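PDB 5AEG: alpha-glucosidase YIHQ from Escherichia coli, which hydrolyses the sulfolipid sulfoquinovosyl diacylglycerol, and simpler sulfoquinovosides, to release sulfoquinovose for use as a source of carbon and sulfur. Local coordinates for residues E63-T68 with S87-T92; A229-S234 with H593-A598; L628-D633 with P659-A664. One frame throughout, in Å; residues are numbered along the deposited sequence.

Contact 1. Residues E63-T68 with S87-T92; sequences EKIALT and SDISAT
L67 carries the meeting between 63-68 and 87-92, its forked end pushed into a shallow hollow that I89 and A91 form with the S90 backbone between them. One prong, CD1, settles on the methyl of A91, with L67 CD1 3.8 Å from A91 CB, and lies close to the S90-A91 peptide, 3.9 Å from A91 N. The other prong turns to the isoleucine, where L67 CD2 comes within 3.9 Å of I89 CG2. The fork therefore spans S90, whose own CB points away. I89 answers with two branches of its own. Its CG1 stands anti to the carbonyl carbon (chi1 -49°) and its CG2 anti to the backbone N, an arrangement that turns CG2 to the leucine; CD1, at the end of the CG1 branch, meets I65. There the two isoleucines meet tip to tip, I65 CD1 lying 4.2 Å from I89 CD1, a lighter touch than those made by the leucine.

In the N-terminal galactose mutarotase-like beta domain, strand 79-85 stands in the order between the strands 56-74 and 89-97 that bear the segments, and L67 also touches its F83 and R85. From strand 39-49, I41 packs on both L67 and I89.

Backbone polarity is met elsewhere: L67 pairs with L39 and A91 with F83, while S90 N donates to D110 OD2. No hydrogen bond or charge pair joins 63-68 to 87-92, which implies that their association rests on the fit of methyl groups and the burial of apolar surface rather than on directional bonds.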
loop_
_atom_site.group_PDB
_atom_site.type_symbol
_atom_site.label_atom_id
_atom_site.label_comp_id
_atom_site.label_asym_id
_atom_site.label_seq_id
_atom_site.Cartn_x
_atom_site.Cartn_y
_atom_site.Cartn_z
ATOM N N GLU A 63 26.272 19.009 8.952
ATOM C CA GLU A 63 26.084 19.443 10.311
ATOM C C GLU A 63 24.817 18.933 10.972
ATOM O O GLU A 63 23.790 18.754 10.322
ATOM C CB GLU A 63 26.064 20.988 10.347
ATOM C CG GLU A 63 27.461 21.608 10.061
ATOM C CD GLU A 63 27.456 23.136 10.305
ATOM O OE1 GLU A 63 26.866 23.847 9.521
ATOM O OE2 GLU A 63 28.012 23.585 11.317
ATOM N N LYS A 64 24.898 18.799 12.294
ATOM C CA LYS A 64 23.735 18.497 13.087
ATOM C C LYS A 64 23.938 19.265 14.435
ATOM O O LYS A 64 24.875 18.966 15.192
ATOM C CB LYS A 64 23.654 16.957 13.321
ATOM C CG LYS A 64 22.543 16.573 14.231
ATOM C CD LYS A 64 22.530 15.105 14.534
ATOM C CE LYS A 64 21.121 14.733 14.971
ATOM N NZ LYS A 64 21.125 13.507 15.758
ATOM N N ILE A 65 23.055 20.206 14.707
ATOM C CA ILE A 65 23.251 21.161 15.829
ATOM C C ILE A 65 21.996 21.241 16.658
ATOM O O ILE A 65 20.918 21.470 16.111
ATOM C CB ILE A 65 23.496 22.594 15.285
ATOM C CG1 ILE A 65 24.654 22.580 14.322
ATOM C CG2 ILE A 65 23.822 23.520 16.445
ATOM C CD1 ILE A 65 24.668 23.707 13.336
ATOM N N ALA A 66 22.148 21.077 17.956
ATOM C CA ALA A 66 21.065 21.079 18.902
ATOM C C ALA A 66 20.701 22.513 19.192
ATOM O O ALA A 66 21.614 23.327 19.500
ATOM C CB ALA A 66 21.522 20.376 20.188
ATOM N N LEU A 67 19.429 22.851 18.996
ATOM C CA LEU A 67 18.895 24.173 19.279
ATOM C C LEU A 67 18.404 24.164 20.720
ATOM O O LEU A 67 17.244 23.972 21.020
ATOM C CB LEU A 67 17.869 24.634 18.279
ATOM C CG LEU A 67 18.286 24.575 16.835
ATOM C CD1 LEU A 67 17.200 25.236 16.001
ATOM C CD2 LEU A 67 19.608 25.253 16.553
ATOM N N THR A 68 19.369 24.413 21.605
ATOM C CA THR A 68 19.153 24.289 23.030
ATOM C C THR A 68 18.344 25.479 23.615
ATOM O O THR A 68 17.628 25.334 24.638
ATOM C CB THR A 68 20.477 24.227 23.737
ATOM O OG1 THR A 68 21.249 25.372 23.363
ATOM C CG2 THR A 68 21.253 22.936 23.381
ATOM N N SER A 87 24.578 32.844 18.351
ATOM C CA SER A 87 24.041 34.052 17.767
ATOM C C SER A 87 23.490 33.928 16.382
ATOM O O SER A 87 22.791 34.835 15.964
ATOM C CB SER A 87 25.139 35.154 17.670
ATOM O OG SER A 87 26.127 34.763 16.745
ATOM N N ASP A 88 23.793 32.828 15.695
ATOM C CA ASP A 88 23.757 32.733 14.222
ATOM C C ASP A 88 22.838 31.586 13.679
ATOM O O ASP A 88 22.673 31.499 12.488
ATOM C CB ASP A 88 25.208 32.493 13.653
ATOM C CG ASP A 88 25.931 31.238 14.325
ATOM O OD1 ASP A 88 25.402 30.752 15.360
ATOM O OD2 ASP A 88 27.035 30.744 13.915
ATOM N N ILE A 89 22.323 30.680 14.514
ATOM C CA ILE A 89 21.594 29.474 14.023
ATOM C C ILE A 89 20.256 29.476 14.726
ATOM O O ILE A 89 20.225 29.517 15.963
ATOM C CB ILE A 89 22.390 28.178 14.384
ATOM C CG1 ILE A 89 23.839 28.332 13.973
ATOM C CG2 ILE A 89 21.769 26.916 13.734
ATOM C CD1 ILE A 89 24.798 27.575 14.888
ATOM N N SER A 90 19.162 29.392 13.974
ATOM C CA SER A 90 17.889 29.421 14.591
ATOM C C SER A 90 16.827 28.745 13.747
ATOM O O SER A 90 16.999 28.509 12.500
ATOM C CB SER A 90 17.476 30.909 14.856
ATOM O OG SER A 90 17.384 31.575 13.654
ATOM N N ALA A 91 15.702 28.488 14.408
ATOM C CA ALA A 91 14.507 28.041 13.680
ATOM C C ALA A 91 13.253 28.512 14.432
ATOM O O ALA A 91 13.324 28.713 15.623
ATOM C CB ALA A 91 14.503 26.492 13.627
ATOM N N THR A 92 12.122 28.565 13.778
ATOM C CA THR A 92 10.859 28.935 14.476
ATOM C C THR A 92 9.857 27.789 14.407
ATOM O O THR A 92 9.773 27.083 13.394
ATOM C CB THR A 92 10.155 30.152 13.880
ATOM O OG1 THR A 92 9.939 29.876 12.540
ATOM C CG2 THR A 92 11.036 31.412 13.952
#

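Contact 2. Residues A229-S234 with H593-A598; sequences ADTYIS and HYEDDA
E595 reaches the start of helix 232-243 and accepts from its first amide, beside the helix's own N-cap residue, T231, whose OG1 accepts from S234 N at 3.0 Å. The glutamate is the second residue of a type I beta turn running from Y594 to D597, in a loop of the C-terminal domain, and its CB is directed toward the helix start. CG stands anti to the carbonyl carbon (chi1 -77°), and beyond it the chain runs extended. E595 CG passes 3.9 Å from Y232 CD2, and CD also lies near Y232 CD2, the side chains crossing obliquely, with carboxylate and ring planes 68° apart. At the tip the oxygens divide the work. OE1 forms a salt bridge with K192, whose NZ also bonds D230 O. OE2 accepts from Y232 N at 3.0 Å, nearly along the C-O axis and with an N-H...O angle of 164°. It also presses on the tyrosine, E595 OE2 lying 3.3 Å from Y232 CD2. A negative charge at this helix end would be expected to suit the helix dipole. An alanine at this position would probably leave Y232 N without its acceptor and K192 without its carboxylate, and open a gap beside the tyrosine ring.

A second touch is made by I233: its CD1 sits 3.4 Å from H593 CE1, the side chains crossing at about a right angle, while H593 NE2 is hydrogen-bonded to R588. The next helix amide is reached indirectly, by a water that accepts from I233 N at 3.2 Å and donates to E595 OE2 at 2.7 Å.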
loop_
_atom_site.group_PDB
_atom_site.type_symbol
_atom_site.label_atom_id
_atom_site.label_comp_id
_atom_site.label_asym_id
_atom_site.label_seq_id
_atom_site.Cartn_x
_atom_site.Cartn_y
_atom_site.Cartn_z
ATOM N N ALA A 229 -8.413 10.876 19.655
ATOM C CA ALA A 229 -9.751 10.340 19.752
ATOM C C ALA A 229 -9.859 9.349 20.885
ATOM O O ALA A 229 -8.863 8.897 21.454
ATOM C CB ALA A 229 -10.245 9.791 18.379
ATOM N N ASP A 230 -11.105 9.055 21.246
ATOM C CA ASP A 230 -11.459 8.160 22.324
ATOM C C ASP A 230 -11.346 6.714 21.984
ATOM O O ASP A 230 -11.011 5.888 22.896
ATOM C CB ASP A 230 -12.914 8.417 22.797
ATOM C CG ASP A 230 -13.017 9.720 23.629
ATOM O OD1 ASP A 230 -11.925 10.194 24.119
ATOM O OD2 ASP A 230 -14.146 10.261 23.736
ATOM N N THR A 231 -11.493 6.412 20.688
ATOM C CA THR A 231 -11.341 5.026 20.187
ATOM C C THR A 231 -10.520 5.030 18.869
ATOM O O THR A 231 -10.478 6.024 18.157
ATOM C CB THR A 231 -12.689 4.388 19.846
ATOM O OG1 THR A 231 -13.294 5.131 18.810
ATOM C CG2 THR A 231 -13.661 4.373 21.065
ATOM N N TYR A 232 -9.941 3.897 18.560
ATOM C CA TYR A 232 -9.230 3.762 17.232
ATOM C C TYR A 232 -10.146 3.936 16.092
ATOM O O TYR A 232 -9.776 4.546 15.072
ATOM C CB TYR A 232 -8.427 2.402 17.121
ATOM C CG TYR A 232 -7.372 2.370 18.140
ATOM C CD1 TYR A 232 -6.212 3.161 18.004
ATOM C CD2 TYR A 232 -7.501 1.600 19.269
ATOM C CE1 TYR A 232 -5.245 3.201 19.008
ATOM C CE2 TYR A 232 -6.550 1.623 20.258
ATOM C CZ TYR A 232 -5.415 2.422 20.121
ATOM O OH TYR A 232 -4.528 2.456 21.147
ATOM N N ILE A 233 -11.365 3.372 16.194
ATOM C CA ILE A 233 -12.331 3.547 15.154
ATOM C C ILE A 233 -12.633 5.026 14.859
ATOM O O ILE A 233 -12.731 5.453 13.684
ATOM C CB ILE A 233 -13.630 2.742 15.505
ATOM C CG1 ILE A 233 -13.352 1.252 15.290
ATOM C CG2 ILE A 233 -14.808 3.211 14.702
ATOM C CD1 ILE A 233 -14.440 0.369 15.814
ATOM N N SER A 234 -12.808 5.809 15.934
ATOM C CA SER A 234 -13.017 7.253 15.777
ATOM C C SER A 234 -11.749 7.919 15.176
ATOM O O SER A 234 -11.825 8.798 14.370
ATOM C CB SER A 234 -13.359 7.912 17.164
ATOM O OG SER A 234 -13.539 9.282 16.923
ATOM N N HIS A 593 -11.539 -3.597 17.799
ATOM C CA HIS A 593 -12.767 -4.096 18.468
ATOM C C HIS A 593 -12.534 -4.705 19.808
ATOM O O HIS A 593 -13.517 -5.002 20.465
ATOM C CB HIS A 593 -13.551 -5.039 17.560
ATOM C CG HIS A 593 -14.034 -4.398 16.340
ATOM N ND1 HIS A 593 -14.920 -3.320 16.356
ATOM C CD2 HIS A 593 -13.712 -4.609 15.026
ATOM C CE1 HIS A 593 -15.147 -2.931 15.113
ATOM N NE2 HIS A 593 -14.433 -3.707 14.291
ATOM N N TYR A 594 -11.287 -4.979 20.212
ATOM C CA TYR A 594 -10.898 -5.641 21.471
ATOM C C TYR A 594 -9.829 -4.739 22.100
ATOM O O TYR A 594 -8.772 -5.163 22.427
ATOM C CB TYR A 594 -10.413 -7.133 21.259
ATOM C CG TYR A 594 -11.527 -7.928 20.640
ATOM C CD1 TYR A 594 -12.510 -8.541 21.454
ATOM C CD2 TYR A 594 -11.702 -7.984 19.263
ATOM C CE1 TYR A 594 -13.640 -9.156 20.884
ATOM C CE2 TYR A 594 -12.796 -8.658 18.674
ATOM C CZ TYR A 594 -13.737 -9.294 19.485
ATOM O OH TYR A 594 -14.879 -9.867 18.981
ATOM N N GLU A 595 -10.161 -3.457 22.291
ATOM C CA GLU A 595 -9.183 -2.453 22.751
ATOM C C GLU A 595 -8.544 -2.733 24.054
ATOM O O GLU A 595 -7.374 -2.383 24.243
ATOM C CB GLU A 595 -9.819 -1.044 22.835
ATOM C CG GLU A 595 -10.005 -0.346 21.523
ATOM C CD GLU A 595 -10.293 1.136 21.693
ATOM O OE1 GLU A 595 -10.235 1.628 22.867
ATOM O OE2 GLU A 595 -10.502 1.835 20.678
ATOM N N ASP A 596 -9.265 -3.440 24.954
ATOM C CA ASP A 596 -8.776 -3.692 26.289
ATOM C C ASP A 596 -7.900 -4.914 26.336
ATOM O O ASP A 596 -7.392 -5.224 27.376
ATOM C CB ASP A 596 -9.973 -3.802 27.280
ATOM C CG ASP A 596 -11.002 -4.877 26.847
ATOM O OD1 ASP A 596 -11.090 -5.287 25.596
ATOM O OD2 ASP A 596 -11.781 -5.258 27.752
ATOM N N ASP A 597 -7.737 -5.654 25.218
ATOM C CA ASP A 597 -6.937 -6.873 25.210
ATOM C C ASP A 597 -5.500 -6.548 24.776
ATOM O O ASP A 597 -5.246 -6.266 23.561
ATOM C CB ASP A 597 -7.587 -7.939 24.319
ATOM C CG ASP A 597 -6.890 -9.256 24.341
ATOM O OD1 ASP A 597 -5.659 -9.294 24.549
ATOM O OD2 ASP A 597 -7.533 -10.321 24.073
ATOM N N ALA A 598 -4.581 -6.591 25.747
ATOM C CA ALA A 598 -3.159 -6.212 25.509
ATOM C C ALA A 598 -2.449 -7.062 24.433
ATOM O O ALA A 598 -1.639 -6.555 23.661
ATOM C CB ALA A 598 -2.361 -6.264 26.806
HETATM O O HOH W 1 -11.846 1.159 18.384
#

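Contact 3. Residues L628-D633 with P659-A664; sequences LYLPED and PVFYRA
F661 receives two leucines of segment 628-633 in different ways. L630 lays CD2 over one face of the ring, a CH-pi contact in which the methyl carbon L630 CD2 is 4.2 Å from the F661 ring centroid and 16° off its normal. L628 instead reaches the phenylalanine tip to tip, with L628 CD1 3.6 Å from F661 CE1. Its other methyl, CD2, rests 4.0 Å from P659 CB, so the fork of L628 bridges proline and ring.

Farther along, apolar packing gives way to charge. R663 NE donates to D633 OD2 at 2.9 Å in a salt bridge; the oxygen lies near the guanidinium plane, while the nitrogen approaches from above the carboxylate, 37° out of its plane. The bend of the arginine at chi3 (60°) puts NE there. A water completes a second path, donating to D633 OD1 at 2.6 Å and accepting from R663 NH2 at 2.8 Å.

Second-shell residues hold this pair: Y594 OH is hydrogen-bonded to D633 OD2, and D612 forms a salt bridge with R663 NH1. Around the leucines, L614 and V649 fill in the apolar layer, while H637 meets the F661 ring.

The segments run in nearly the same direction without backbone bonds between them, each strand pairing instead within its own sheet. Such face-to-face packing of sheets through an apolar layer is typical of the beta-sandwich architecture of GH31 C-terminal domains.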
loop_
_atom_site.group_PDB
_atom_site.type_symbol
_atom_site.label_atom_id
_atom_site.label_comp_id
_atom_site.label_asym_id
_atom_site.label_seq_id
_atom_site.Cartn_x
_atom_site.Cartn_y
_atom_site.Cartn_z
ATOM N N LEU A 628 -3.380 -19.746 16.671
ATOM C CA LEU A 628 -3.726 -18.365 16.543
ATOM C C LEU A 628 -4.314 -17.947 17.879
ATOM O O LEU A 628 -4.444 -18.791 18.802
ATOM C CB LEU A 628 -4.771 -18.174 15.460
ATOM C CG LEU A 628 -6.043 -18.960 15.703
ATOM C CD1 LEU A 628 -7.217 -18.026 15.524
ATOM C CD2 LEU A 628 -6.135 -20.174 14.778
ATOM N N TYR A 629 -4.695 -16.682 17.944
ATOM C CA TYR A 629 -5.210 -16.073 19.152
ATOM C C TYR A 629 -6.638 -15.661 18.978
ATOM O O TYR A 629 -6.964 -14.915 18.072
ATOM C CB TYR A 629 -4.304 -14.855 19.588
ATOM C CG TYR A 629 -4.839 -14.225 20.836
ATOM C CD1 TYR A 629 -4.677 -14.875 22.102
ATOM C CD2 TYR A 629 -5.563 -13.058 20.797
ATOM C CE1 TYR A 629 -5.169 -14.273 23.295
ATOM C CE2 TYR A 629 -6.073 -12.474 21.979
ATOM C CZ TYR A 629 -5.901 -13.132 23.219
ATOM O OH TYR A 629 -6.452 -12.498 24.363
ATOM N N LEU A 630 -7.522 -16.053 19.922
ATOM C CA LEU A 630 -8.844 -15.493 19.954
ATOM C C LEU A 630 -9.021 -14.541 21.145
ATOM O O LEU A 630 -8.689 -14.929 22.287
ATOM C CB LEU A 630 -9.887 -16.630 20.080
ATOM C CG LEU A 630 -9.927 -17.664 18.943
ATOM C CD1 LEU A 630 -10.957 -18.819 19.248
ATOM C CD2 LEU A 630 -10.312 -17.019 17.652
ATOM N N PRO A 631 -9.463 -13.302 20.879
ATOM C CA PRO A 631 -9.767 -12.438 21.997
ATOM C C PRO A 631 -11.116 -12.969 22.660
ATOM O O PRO A 631 -11.772 -13.934 22.138
ATOM C CB PRO A 631 -10.000 -11.090 21.374
ATOM C CG PRO A 631 -10.649 -11.447 20.024
ATOM C CD PRO A 631 -10.041 -12.779 19.637
ATOM N N GLU A 632 -11.445 -12.422 23.815
ATOM C CA GLU A 632 -12.598 -12.933 24.570
ATOM C C GLU A 632 -13.912 -12.627 23.891
ATOM O O GLU A 632 -14.318 -11.472 23.732
ATOM C CB GLU A 632 -12.585 -12.370 26.046
ATOM C CG GLU A 632 -13.473 -13.221 27.005
ATOM C CD GLU A 632 -13.068 -14.707 27.034
ATOM O OE1 GLU A 632 -12.036 -15.116 27.688
ATOM O OE2 GLU A 632 -13.785 -15.516 26.377
ATOM N N ASP A 633 -14.552 -13.680 23.395
ATOM C CA ASP A 633 -15.795 -13.551 22.687
ATOM C C ASP A 633 -16.262 -14.972 22.529
ATOM O O ASP A 633 -15.571 -15.912 22.835
ATOM C CB ASP A 633 -15.696 -12.816 21.308
ATOM C CG ASP A 633 -16.872 -11.962 21.002
ATOM O OD1 ASP A 633 -17.987 -12.401 21.323
ATOM O OD2 ASP A 633 -16.781 -10.862 20.372
ATOM N N PRO A 659 -8.181 -21.185 8.890
ATOM C CA PRO A 659 -8.584 -20.899 10.305
ATOM C C PRO A 659 -9.375 -19.621 10.378
ATOM O O PRO A 659 -8.770 -18.510 10.316
ATOM C CB PRO A 659 -7.253 -20.805 11.031
ATOM C CG PRO A 659 -6.250 -21.474 10.125
ATOM C CD PRO A 659 -6.722 -21.094 8.741
ATOM N N VAL A 660 -10.713 -19.784 10.320
ATOM C CA VAL A 660 -11.662 -18.722 10.212
ATOM C C VAL A 660 -12.712 -18.970 11.297
ATOM O O VAL A 660 -13.250 -20.070 11.381
ATOM C CB VAL A 660 -12.353 -18.680 8.820
ATOM C CG1 VAL A 660 -13.481 -17.671 8.793
ATOM C CG2 VAL A 660 -11.328 -18.329 7.687
ATOM N N PHE A 661 -12.999 -17.950 12.100
ATOM C CA PHE A 661 -13.979 -18.066 13.149
ATOM C C PHE A 661 -14.931 -16.910 13.053
ATOM O O PHE A 661 -14.569 -15.839 12.547
ATOM C CB PHE A 661 -13.270 -18.051 14.518
ATOM C CG PHE A 661 -12.235 -19.066 14.688
ATOM C CD1 PHE A 661 -11.002 -18.928 14.072
ATOM C CD2 PHE A 661 -12.457 -20.167 15.517
ATOM C CE1 PHE A 661 -10.043 -19.903 14.241
ATOM C CE2 PHE A 661 -11.500 -21.097 15.715
ATOM C CZ PHE A 661 -10.292 -20.988 15.057
ATOM N N TYR A 662 -16.166 -17.091 13.436
ATOM C CA TYR A 662 -17.097 -16.012 13.487
ATOM C C TYR A 662 -17.815 -15.874 14.855
ATOM O O TYR A 662 -17.881 -16.836 15.630
ATOM C CB TYR A 662 -18.116 -16.068 12.360
ATOM C CG TYR A 662 -19.162 -17.219 12.454
ATOM C CD1 TYR A 662 -20.330 -17.091 13.188
ATOM C CD2 TYR A 662 -18.920 -18.428 11.857
ATOM C CE1 TYR A 662 -21.279 -18.140 13.285
ATOM C CE2 TYR A 662 -19.854 -19.509 11.947
ATOM C CZ TYR A 662 -21.050 -19.335 12.614
ATOM O OH TYR A 662 -21.924 -20.440 12.674
ATOM N N ARG A 663 -18.310 -14.673 15.087
ATOM C CA ARG A 663 -18.940 -14.307 16.382
ATOM C C ARG A 663 -20.388 -14.954 16.354
ATOM O O ARG A 663 -21.211 -14.630 15.514
ATOM C CB ARG A 663 -19.050 -12.780 16.548
ATOM C CG ARG A 663 -17.705 -12.088 16.802
ATOM C CD ARG A 663 -17.844 -10.605 17.043
ATOM N NE ARG A 663 -18.680 -10.362 18.203
ATOM C CZ ARG A 663 -19.874 -9.790 18.199
ATOM N NH1 ARG A 663 -20.486 -9.390 17.067
ATOM N NH2 ARG A 663 -20.507 -9.685 19.393
ATOM N N ALA A 664 -20.631 -15.861 17.288
ATOM C CA ALA A 664 -21.975 -16.491 17.521
ATOM C C ALA A 664 -23.061 -15.475 17.562
ATOM O O ALA A 664 -24.107 -15.714 17.040
ATOM C CB ALA A 664 -21.929 -17.278 18.818
HETATM O O HOH W 2 -19.915 -10.749 21.910
#

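From the N terminus the three contacts come in series, and none nests in or crosses another. Contact 1 closes first, over 18 residues, within the N-terminal beta domain. Contact 2 spans 358 residues, a stretch that includes the TIM barrel with its nucleophile D405 and D472, the probable proton donor, and brings the C-terminal domain back to the helix that follows strand 221-228. Contact 3 then closes 25 residues inside that C-terminal domain. Contacts 2 and 3 touch each other, with centres about 17 Å apart, and Y594 packs on P631 between them. Contact 1 stands apart, its centre about 40 Å from that of contact 2 and about 53 Å from that of contact 3.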